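Local coordinates for protein putative SAM-dependent O-methyltranferase (Podospora anserina, PDB 4YMH) that probably transfers a methyl group from S-adenosylmethionine to a hydroxyl oxygen of its substrate, at residues F59-R64 / E85-T90; N129-L134 / K155-Q160; P215-L220 / T229-K234. One frame throughout, in Å; residues are numbered along the deposited sequence.

Contact 1 (F59-R64 / E85-T90)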
loop_
_atom_site.group_PDB
_atom_site.type_symbol
_atom_site.label_atom_id
_atom_site.label_comp_id
_atom_site.label_asym_id
_atom_site.label_seq_id
_atom_site.Cartn_x
_atom_site.Cartn_y
_atom_site.Cartn_z
ATOM N N PHE A 59 1.154 11.409 -0.967
ATOM C CA PHE A 59 -0.186 10.923 -1.327
ATOM C C PHE A 59 -0.943 10.468 -0.086
ATOM O O PHE A 59 -2.099 10.853 0.142
ATOM C CB PHE A 59 -0.093 9.776 -2.342
ATOM C CG PHE A 59 -1.443 9.298 -2.869
ATOM C CD1 PHE A 59 -2.240 8.442 -2.124
ATOM C CD2 PHE A 59 -1.895 9.703 -4.125
ATOM C CE1 PHE A 59 -3.475 8.002 -2.617
ATOM C CE2 PHE A 59 -3.109 9.255 -4.625
ATOM C CZ PHE A 59 -3.910 8.425 -3.868
ATOM N N THR A 60 -0.281 9.648 0.717
ATOM C CA THR A 60 -0.873 9.094 1.926
ATOM C C THR A 60 -1.306 10.194 2.898
ATOM O O THR A 60 -2.392 10.130 3.480
ATOM C CB THR A 60 0.120 8.136 2.614
ATOM O OG1 THR A 60 0.459 7.091 1.692
ATOM C CG2 THR A 60 -0.480 7.520 3.861
ATOM N N ALA A 61 -0.458 11.203 3.071
ATOM C CA ALA A 61 -0.813 12.343 3.915
ATOM C C ALA A 61 -1.982 13.172 3.359
ATOM O O ALA A 61 -2.844 13.612 4.119
ATOM C CB ALA A 61 0.397 13.244 4.116
ATOM N N ARG A 62 -2.006 13.415 2.054
ATOM C CA ARG A 62 -3.115 14.182 1.483
ATOM C C ARG A 62 -4.423 13.412 1.595
ATOM O O ARG A 62 -5.498 13.989 1.783
ATOM C CB ARG A 62 -2.840 14.542 0.018
ATOM C CG ARG A 62 -1.702 15.570 -0.135
ATOM C CD ARG A 62 -1.802 16.359 -1.414
ATOM N NE ARG A 62 -0.717 17.334 -1.519
ATOM C CZ ARG A 62 0.211 17.339 -2.473
ATOM N NH1 ARG A 62 0.179 16.436 -3.445
ATOM N NH2 ARG A 62 1.159 18.270 -2.470
ATOM N N ASP A 63 -4.321 12.101 1.470
ATOM C CA ASP A 63 -5.486 11.221 1.505
ATOM C C ASP A 63 -6.064 11.114 2.915
ATOM O O ASP A 63 -7.248 11.380 3.127
ATOM C CB ASP A 63 -5.089 9.838 0.969
ATOM C CG ASP A 63 -6.213 8.812 1.045
ATOM O OD1 ASP A 63 -7.403 9.178 0.968
ATOM O OD2 ASP A 63 -5.883 7.613 1.160
ATOM N N ARG A 64 -5.227 10.733 3.879
ATOM C CA ARG A 64 -5.711 10.457 5.236
ATOM C C ARG A 64 -5.948 11.726 6.051
ATOM O O ARG A 64 -6.665 11.703 7.061
ATOM C CB ARG A 64 -4.720 9.561 5.990
ATOM C CG ARG A 64 -4.366 8.251 5.295
ATOM C CD ARG A 64 -3.499 7.385 6.212
ATOM N NE ARG A 64 -4.196 7.007 7.434
ATOM C CZ ARG A 64 -4.841 5.849 7.579
ATOM N NH1 ARG A 64 -4.867 4.982 6.576
ATOM N NH2 ARG A 64 -5.467 5.569 8.708
ATOM N N GLU A 85 5.001 18.489 3.128
ATOM C CA GLU A 85 4.367 18.816 1.850
ATOM C C GLU A 85 2.945 18.258 1.783
ATOM O O GLU A 85 2.033 18.892 1.229
ATOM C CB GLU A 85 5.188 18.272 0.672
ATOM C CG GLU A 85 6.485 19.036 0.364
ATOM C CD GLU A 85 6.256 20.411 -0.253
ATOM O OE1 GLU A 85 5.090 20.778 -0.537
ATOM O OE2 GLU A 85 7.258 21.127 -0.465
ATOM N N GLY A 86 2.757 17.071 2.352
ATOM C CA GLY A 86 1.460 16.421 2.285
ATOM C C GLY A 86 0.426 17.002 3.229
ATOM O O GLY A 86 -0.751 16.651 3.149
ATOM N N THR A 87 0.860 17.877 4.135
ATOM C CA THR A 87 -0.070 18.489 5.083
ATOM C C THR A 87 -0.083 20.026 5.068
ATOM O O THR A 87 -0.427 20.659 6.071
ATOM C CB THR A 87 0.242 18.020 6.510
ATOM O OG1 THR A 87 1.613 18.304 6.814
ATOM C CG2 THR A 87 -0.029 16.530 6.652
ATOM N N ARG A 88 0.269 20.623 3.934
ATOM C CA ARG A 88 0.283 22.075 3.810
ATOM C C ARG A 88 -1.087 22.705 4.066
ATOM O O ARG A 88 -1.174 23.794 4.618
ATOM C CB ARG A 88 0.770 22.495 2.422
ATOM C CG ARG A 88 2.264 22.469 2.249
ATOM C CD ARG A 88 2.668 22.991 0.887
ATOM N NE ARG A 88 4.110 22.888 0.701
ATOM C CZ ARG A 88 4.980 23.835 1.035
ATOM N NH1 ARG A 88 4.557 24.977 1.563
ATOM N NH2 ARG A 88 6.276 23.640 0.832
ATOM N N ASP A 89 -2.150 22.024 3.659
ATOM C CA ASP A 89 -3.490 22.601 3.746
ATOM C C ASP A 89 -4.025 22.663 5.172
ATOM O O ASP A 89 -4.783 23.566 5.518
ATOM C CB ASP A 89 -4.466 21.819 2.860
ATOM C CG ASP A 89 -4.357 22.204 1.391
ATOM O OD1 ASP A 89 -3.728 23.242 1.090
ATOM O OD2 ASP A 89 -4.910 21.479 0.535
ATOM N N THR A 90 -3.623 21.711 6.002
ATOM C CA THR A 90 -4.116 21.634 7.374
ATOM C C THR A 90 -3.119 22.135 8.419
ATOM O O THR A 90 -3.466 22.296 9.591
ATOM C CB THR A 90 -4.465 20.203 7.736
ATOM O OG1 THR A 90 -3.250 19.456 7.865
ATOM C CG2 THR A 90 -5.322 19.583 6.652
HETATM O O HOH W 1 -3.381 16.363 4.867
HETATM O O HOH W 2 -0.293 19.259 0.253
#
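Arg62 lays the root of its side chain over the backbone of Gly86, CG lying 3.6 Å from the carbonyl O of Gly86. CG stands anti to its own carbonyl carbon (chi1 -69°), and the chain then runs extended to NE. There NE gives a hydrogen bond of 2.7 Å to a water, which donates in turn to Glu85 O; the water sits at the edge of the guanidinium, in its plane. Ala61 packs against the same glycine, its CB 3.8 Å from Gly86 CA, and a side chain at Gly86 would collide with it, which is why glycine suits this place. A second water donates to both Ala61 O and Gly86 O. Thr87 adds the methyl CG2 at 4.2 Å from Ala61 CB, while its OG1 turns to Trp83 O. An alanine in place of Arg62 would probably leave the water on Glu85 O without its NE-H donor and open a gap over Gly86. Beside this, Arg88 grips the carboxylate of Glu85 side-on through NE and NH2. Close approach through an alanine and a glycine here joins helix 51-64 to helix 78-86 in the Rossmann-like fold of class I methyltransferases.

Contact 2 (N129-L134 / K155-Q160)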
loop_
_atom_site.group_PDB
_atom_site.type_symbol
_atom_site.label_atom_id
_atom_site.label_comp_id
_atom_site.label_asym_id
_atom_site.label_seq_id
_atom_site.Cartn_x
_atom_site.Cartn_y
_atom_site.Cartn_z
ATOM N N ASN A 129 13.716 6.633 24.794
ATOM C CA ASN A 129 13.301 7.473 25.924
ATOM C C ASN A 129 12.406 8.659 25.550
ATOM O O ASN A 129 11.419 8.918 26.226
ATOM C CB ASN A 129 14.511 8.001 26.695
ATOM C CG ASN A 129 15.570 6.938 26.925
ATOM O OD1 ASN A 129 15.338 5.968 27.647
ATOM N ND2 ASN A 129 16.762 7.159 26.389
ATOM N N THR A 130 12.723 9.370 24.472
ATOM C CA THR A 130 11.940 10.573 24.142
ATOM C C THR A 130 10.516 10.233 23.722
ATOM O O THR A 130 9.597 10.982 24.032
ATOM C CB THR A 130 12.604 11.419 23.036
ATOM O OG1 THR A 130 12.719 10.643 21.844
ATOM C CG2 THR A 130 13.999 11.877 23.478
ATOM N N LEU A 131 10.324 9.104 23.041
ATOM C CA LEU A 131 8.982 8.680 22.620
ATOM C C LEU A 131 8.031 8.598 23.819
ATOM O O LEU A 131 6.867 8.974 23.716
ATOM C CB LEU A 131 9.032 7.328 21.892
ATOM C CG LEU A 131 7.707 6.663 21.489
ATOM C CD1 LEU A 131 6.972 7.495 20.441
ATOM C CD2 LEU A 131 7.961 5.244 20.963
ATOM N N LYS A 132 8.534 8.144 24.964
ATOM C CA LYS A 132 7.707 8.053 26.172
ATOM C C LYS A 132 7.287 9.419 26.715
ATOM O O LYS A 132 6.299 9.525 27.443
ATOM C CB LYS A 132 8.437 7.276 27.270
ATOM C CG LYS A 132 8.688 5.827 26.916
ATOM C CD LYS A 132 9.447 5.098 28.011
ATOM C CE LYS A 132 9.818 3.703 27.533
ATOM N NZ LYS A 132 10.370 2.858 28.619
ATOM N N THR A 133 8.029 10.463 26.361
ATOM C CA THR A 133 7.728 11.801 26.863
ATOM C C THR A 133 6.657 12.508 26.042
ATOM O O THR A 133 6.143 13.541 26.453
ATOM C CB THR A 133 8.963 12.701 26.864
ATOM O OG1 THR A 133 9.340 12.973 25.509
ATOM C CG2 THR A 133 10.104 12.034 27.589
ATOM N N LEU A 134 6.336 11.971 24.871
ATOM C CA LEU A 134 5.351 12.622 24.014
ATOM C C LEU A 134 3.953 12.578 24.628
ATOM O O LEU A 134 3.614 11.639 25.347
ATOM C CB LEU A 134 5.346 11.980 22.636
ATOM C CG LEU A 134 6.667 12.065 21.873
ATOM C CD1 LEU A 134 6.485 11.559 20.455
ATOM C CD2 LEU A 134 7.227 13.498 21.900
ATOM N N LYS A 155 5.327 -0.896 21.152
ATOM C CA LYS A 155 4.767 -1.200 22.463
ATOM C C LYS A 155 4.440 0.109 23.194
ATOM O O LYS A 155 3.320 0.294 23.700
ATOM C CB LYS A 155 5.739 -2.058 23.285
ATOM C CG LYS A 155 5.219 -2.466 24.640
ATOM C CD LYS A 155 6.296 -3.195 25.420
ATOM C CE LYS A 155 5.904 -3.381 26.873
ATOM N NZ LYS A 155 4.628 -4.128 26.937
ATOM N N THR A 156 5.398 1.034 23.182
ATOM C CA THR A 156 5.219 2.301 23.876
ATOM C C THR A 156 4.013 2.990 23.269
ATOM O O THR A 156 3.103 3.441 23.985
ATOM C CB THR A 156 6.474 3.196 23.774
ATOM O OG1 THR A 156 7.531 2.624 24.560
ATOM C CG2 THR A 156 6.197 4.608 24.295
ATOM N N ILE A 157 3.967 2.967 21.941
ATOM C CA ILE A 157 2.933 3.696 21.216
ATOM C C ILE A 157 1.571 3.161 21.616
ATOM O O ILE A 157 0.653 3.925 21.915
ATOM C CB ILE A 157 3.149 3.593 19.699
ATOM C CG1 ILE A 157 4.311 4.499 19.293
ATOM C CG2 ILE A 157 1.897 3.966 18.948
ATOM C CD1 ILE A 157 4.872 4.210 17.926
ATOM N N LEU A 158 1.452 1.845 21.718
ATOM C CA LEU A 158 0.141 1.324 22.048
ATOM C C LEU A 158 -0.128 1.498 23.534
ATOM O O LEU A 158 -1.251 1.837 23.919
ATOM C CB LEU A 158 0.021 -0.132 21.650
ATOM C CG LEU A 158 0.210 -0.324 20.149
ATOM C CD1 LEU A 158 0.327 -1.813 19.858
ATOM C CD2 LEU A 158 -0.951 0.294 19.370
ATOM N N ASP A 159 0.900 1.310 24.363
ATOM C CA ASP A 159 0.669 1.308 25.810
ATOM C C ASP A 159 0.211 2.683 26.276
ATOM O O ASP A 159 -0.639 2.796 27.163
ATOM C CB ASP A 159 1.923 0.897 26.586
ATOM C CG ASP A 159 2.218 -0.599 26.501
ATOM O OD1 ASP A 159 1.382 -1.372 25.979
ATOM O OD2 ASP A 159 3.294 -1.003 26.991
ATOM N N GLN A 160 0.777 3.726 25.669
ATOM C CA GLN A 160 0.494 5.102 26.089
ATOM C C GLN A 160 -0.584 5.783 25.248
ATOM O O GLN A 160 -0.870 6.959 25.443
ATOM C CB GLN A 160 1.770 5.946 26.051
ATOM C CG GLN A 160 2.884 5.355 26.876
ATOM C CD GLN A 160 4.070 6.285 27.058
ATOM O OE1 GLN A 160 5.141 5.886 27.526
ATOM N NE2 GLN A 160 3.880 7.541 26.677
HETATM O O HOH W 3 1.864 9.660 25.967
#
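Helices 129-133 and 155-159 run nearly parallel, at 13° with 9.9 Å between their axes, and Lys132 and Thr156 are the pair whose CA atoms lie nearest. Thr156 points at the other helix and fills the middle of the contact with its methyl, CG2 lying 3.8 Å from Leu131 CG. The side chains of Leu131 and Thr156 slide past each other in opposite directions. CG of Leu131 is anti to its backbone N (chi1 175°), and from there the branch CD2 reaches Thr156 CB. The same CD2 packs 4.1 Å from Ile157 CG1, the two side chains crossing at about a right angle. A threonine suits the middle because it is short, offers a methyl to the leucine, and can give its OG1 a weak hydrogen bond to Gly152 O in its own helix.

Toward the solvent, Lys132 contributes its aliphatic stem: CG rests 3.8 Å from Thr156 CG2, and the extended chain carries the ammonium away. Gln160 closes the C-terminal ends. Extended beyond CG, its chain carries the amide across to the other segment, where NE2 donates to Lys132 O at 3.2 Å. That bond is nearly straight, 167° at the hydrogen, though the donor is tilted from the carbonyl plane. NE2 also donates to a water that bridges to Leu134 O, while OE1 lies against Lys132 CB at 3.6 Å. Through Thr130, Leu131 and Leu134, segment 129-134 packs on strands 68-72, 93-98 and 120-124, while Leu158 of helix 150-159 packs on Ile217 and Trp233 of the final hairpin.

Contact 3 (P215-L220 / T229-K234); sequences PRIDVL and TQIRWK
The ammonium NZ of Lys234 is held by two oxygens of the neighbouring strand, donating to Ile217 O at 2.9 Å and to Asp218 OD1 at 3.0 Å. It meets OD1 nearly along the C-O bond direction, but comes to Ile217 O from above the carbonyl plane. A bend at chi4 (-55°) turns NZ back onto the strand, after the aliphatic part has passed Pro215 O. The other carboxylate oxygen, Asp218 OD2, takes a weak bond from Arg232 NH1 at 3.0 Å, the oxygen lying at the guanidinium edge. Aspartate and arginine lie side by side, their planes 36° apart, and Arg232 has a further salt bridge from NH2 to Asp235. A carboxylate suits this position because its two oxygens can each meet a different cation, and the short aspartate keeps them close to the strand.

Beneath the charges runs a regular antiparallel ladder. Asp218 with Arg232 and Leu220 with Gln230 are hydrogen-bonded pairs, each with two backbone bonds; Lys234 N adds another to Arg216 O. Between them Val219 faces Ile231 in a non-hydrogen-bonded pair, on the face that turns toward Leu211 of helix 194-212. Branched side chains suit this buried face: Ile217 CG2 packs 3.7 Å from Ile231 CG2, and Val219 CG1 meets Thr229 CG2 at the same distance. Near the start of the hairpin, Arg216 runs beside Trp233, CB standing 3.9 Å from CZ3, while the indole NE1 donates to Leu163 O.

The chemistry divides the hairpin in two, with apolar branches against the helix and, on the other face, Asp218 and Arg232, joined by Lys234 from beyond the strand end and packed on by the second subunit. Two basic groups around one carboxylate would probably favour its ionised form.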
loop_
_atom_site.group_PDB
_atom_site.type_symbol
_atom_site.label_atom_id
_atom_site.label_comp_id
_atom_site.label_asym_id
_atom_site.label_seq_id
_atom_site.Cartn_x
_atom_site.Cartn_y
_atom_site.Cartn_z
ATOM N N PRO A 215 -3.247 -8.429 21.085
ATOM C CA PRO A 215 -4.686 -8.463 20.814
ATOM C C PRO A 215 -5.278 -7.084 20.526
ATOM O O PRO A 215 -6.464 -6.998 20.227
ATOM C CB PRO A 215 -5.277 -9.045 22.101
ATOM C CG PRO A 215 -4.299 -8.676 23.168
ATOM C CD PRO A 215 -2.936 -8.673 22.503
ATOM N N ARG A 216 -4.477 -6.032 20.614
ATOM C CA ARG A 216 -5.009 -4.679 20.434
ATOM C C ARG A 216 -5.045 -4.234 18.971
ATOM O O ARG A 216 -5.729 -3.262 18.622
ATOM C CB ARG A 216 -4.188 -3.678 21.259
ATOM C CG ARG A 216 -4.291 -3.879 22.759
ATOM C CD ARG A 216 -3.271 -3.003 23.496
ATOM N NE ARG A 216 -1.902 -3.354 23.130
ATOM C CZ ARG A 216 -0.816 -2.849 23.708
ATOM N NH1 ARG A 216 -0.930 -1.964 24.684
ATOM N NH2 ARG A 216 0.389 -3.238 23.316
ATOM N N ILE A 217 -4.334 -4.950 18.107
ATOM C CA ILE A 217 -4.055 -4.429 16.773
ATOM C C ILE A 217 -4.366 -5.373 15.622
ATOM O O ILE A 217 -4.310 -6.595 15.773
ATOM C CB ILE A 217 -2.563 -4.022 16.651
ATOM C CG1 ILE A 217 -1.645 -5.176 17.074
ATOM C CG2 ILE A 217 -2.282 -2.783 17.482
ATOM C CD1 ILE A 217 -0.149 -4.895 16.908
ATOM N N ASP A 218 -4.685 -4.780 14.472
ATOM C CA ASP A 218 -4.696 -5.475 13.184
ATOM C C ASP A 218 -3.409 -5.136 12.442
ATOM O O ASP A 218 -2.966 -3.976 12.436
ATOM C CB ASP A 218 -5.907 -5.077 12.321
ATOM C CG ASP A 218 -7.213 -5.689 12.804
ATOM O OD1 ASP A 218 -7.184 -6.746 13.480
ATOM O OD2 ASP A 218 -8.276 -5.105 12.494
ATOM N N VAL A 219 -2.822 -6.152 11.812
ATOM C CA VAL A 219 -1.537 -6.018 11.138
ATOM C C VAL A 219 -1.598 -6.441 9.680
ATOM O O VAL A 219 -2.213 -7.464 9.332
ATOM C CB VAL A 219 -0.448 -6.868 11.840
ATOM C CG1 VAL A 219 0.902 -6.725 11.124
ATOM C CG2 VAL A 219 -0.344 -6.501 13.323
ATOM N N LEU A 220 -0.957 -5.654 8.824
ATOM C CA LEU A 220 -0.772 -6.063 7.437
ATOM C C LEU A 220 0.652 -5.790 7.026
ATOM O O LEU A 220 1.072 -4.629 6.981
ATOM C CB LEU A 220 -1.714 -5.319 6.495
ATOM C CG LEU A 220 -1.449 -5.632 5.025
ATOM C CD1 LEU A 220 -1.813 -7.107 4.762
ATOM C CD2 LEU A 220 -2.260 -4.702 4.116
ATOM N N THR A 229 5.072 -2.531 7.234
ATOM C CA THR A 229 4.053 -3.043 8.130
ATOM C C THR A 229 3.049 -1.947 8.478
ATOM O O THR A 229 3.418 -0.897 8.989
ATOM C CB THR A 229 4.656 -3.627 9.417
ATOM O OG1 THR A 229 5.608 -4.653 9.074
ATOM C CG2 THR A 229 3.559 -4.229 10.257
ATOM N N GLN A 230 1.776 -2.197 8.176
ATOM C CA GLN A 230 0.673 -1.309 8.557
ATOM C C GLN A 230 0.052 -1.826 9.840
ATOM O O GLN A 230 -0.279 -3.013 9.946
ATOM C CB GLN A 230 -0.404 -1.247 7.453
ATOM C CG GLN A 230 0.137 -0.772 6.112
ATOM C CD GLN A 230 -0.931 -0.652 5.041
ATOM O OE1 GLN A 230 -2.084 -1.029 5.241
ATOM N NE2 GLN A 230 -0.549 -0.105 3.901
ATOM N N ILE A 231 -0.130 -0.943 10.809
ATOM C CA ILE A 231 -0.706 -1.337 12.091
ATOM C C ILE A 231 -1.872 -0.415 12.419
ATOM O O ILE A 231 -1.741 0.805 12.317
ATOM C CB ILE A 231 0.333 -1.278 13.230
ATOM C CG1 ILE A 231 1.564 -2.135 12.896
ATOM C CG2 ILE A 231 -0.299 -1.719 14.544
ATOM C CD1 ILE A 231 2.714 -1.987 13.913
ATOM N N ARG A 232 -3.010 -0.989 12.805
ATOM C CA ARG A 232 -4.127 -0.158 13.270
ATOM C C ARG A 232 -4.699 -0.761 14.538
ATOM O O ARG A 232 -4.469 -1.927 14.825
ATOM C CB ARG A 232 -5.226 -0.038 12.197
ATOM C CG ARG A 232 -5.933 -1.348 11.881
ATOM C CD ARG A 232 -7.050 -1.209 10.824
ATOM N NE ARG A 232 -8.206 -0.462 11.328
ATOM C CZ ARG A 232 -9.282 -1.013 11.892
ATOM N NH1 ARG A 232 -9.379 -2.337 12.029
ATOM N NH2 ARG A 232 -10.269 -0.241 12.326
ATOM N N TRP A 233 -5.444 0.018 15.308
ATOM C CA TRP A 233 -6.227 -0.579 16.383
ATOM C C TRP A 233 -7.277 -1.498 15.771
ATOM O O TRP A 233 -7.906 -1.133 14.767
ATOM C CB TRP A 233 -6.936 0.484 17.227
ATOM C CG TRP A 233 -6.063 1.462 17.955
ATOM C CD1 TRP A 233 -5.873 2.779 17.641
ATOM C CD2 TRP A 233 -5.303 1.221 19.146
ATOM N NE1 TRP A 233 -5.036 3.366 18.556
ATOM C CE2 TRP A 233 -4.666 2.433 19.487
ATOM C CE3 TRP A 233 -5.092 0.095 19.953
ATOM C CZ2 TRP A 233 -3.837 2.556 20.603
ATOM C CZ3 TRP A 233 -4.258 0.219 21.067
ATOM C CH2 TRP A 233 -3.648 1.439 21.378
ATOM N N LYS A 234 -7.489 -2.671 16.375
ATOM C CA LYS A 234 -8.690 -3.460 16.077
ATOM C C LYS A 234 -9.924 -2.612 16.330
ATOM O O LYS A 234 -9.907 -1.768 17.229
ATOM C CB LYS A 234 -8.776 -4.718 16.938
ATOM C CG LYS A 234 -7.792 -5.805 16.605
ATOM C CD LYS A 234 -8.270 -7.124 17.238
ATOM C CE LYS A 234 -7.155 -8.173 17.267
ATOM N NZ LYS A 234 -6.580 -8.417 15.919
#

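From the N terminus, contact 1 closes first, bringing helix 78-86 back to helix 51-64, with strand 68-72 between them along the chain. Contact 2 follows, closing the chain from helix 127-133 through strand 138-143 to helix 150-159. Contact 3 closes the final hairpin, strands 217-222 and 228-233. The three closures stand in series, none enclosing or crossing another. Contacts 1 and 2 stay about 13 Å apart at their nearest atoms, whereas contacts 2 and 3 touch: Asp159 OD1 forms a 2.7 Å salt bridge with Arg216 NH1. Contacts 1 and 3 both meet the second subunit and help to join the two chains, Arg62 of one copy packing on Arg232 of the other.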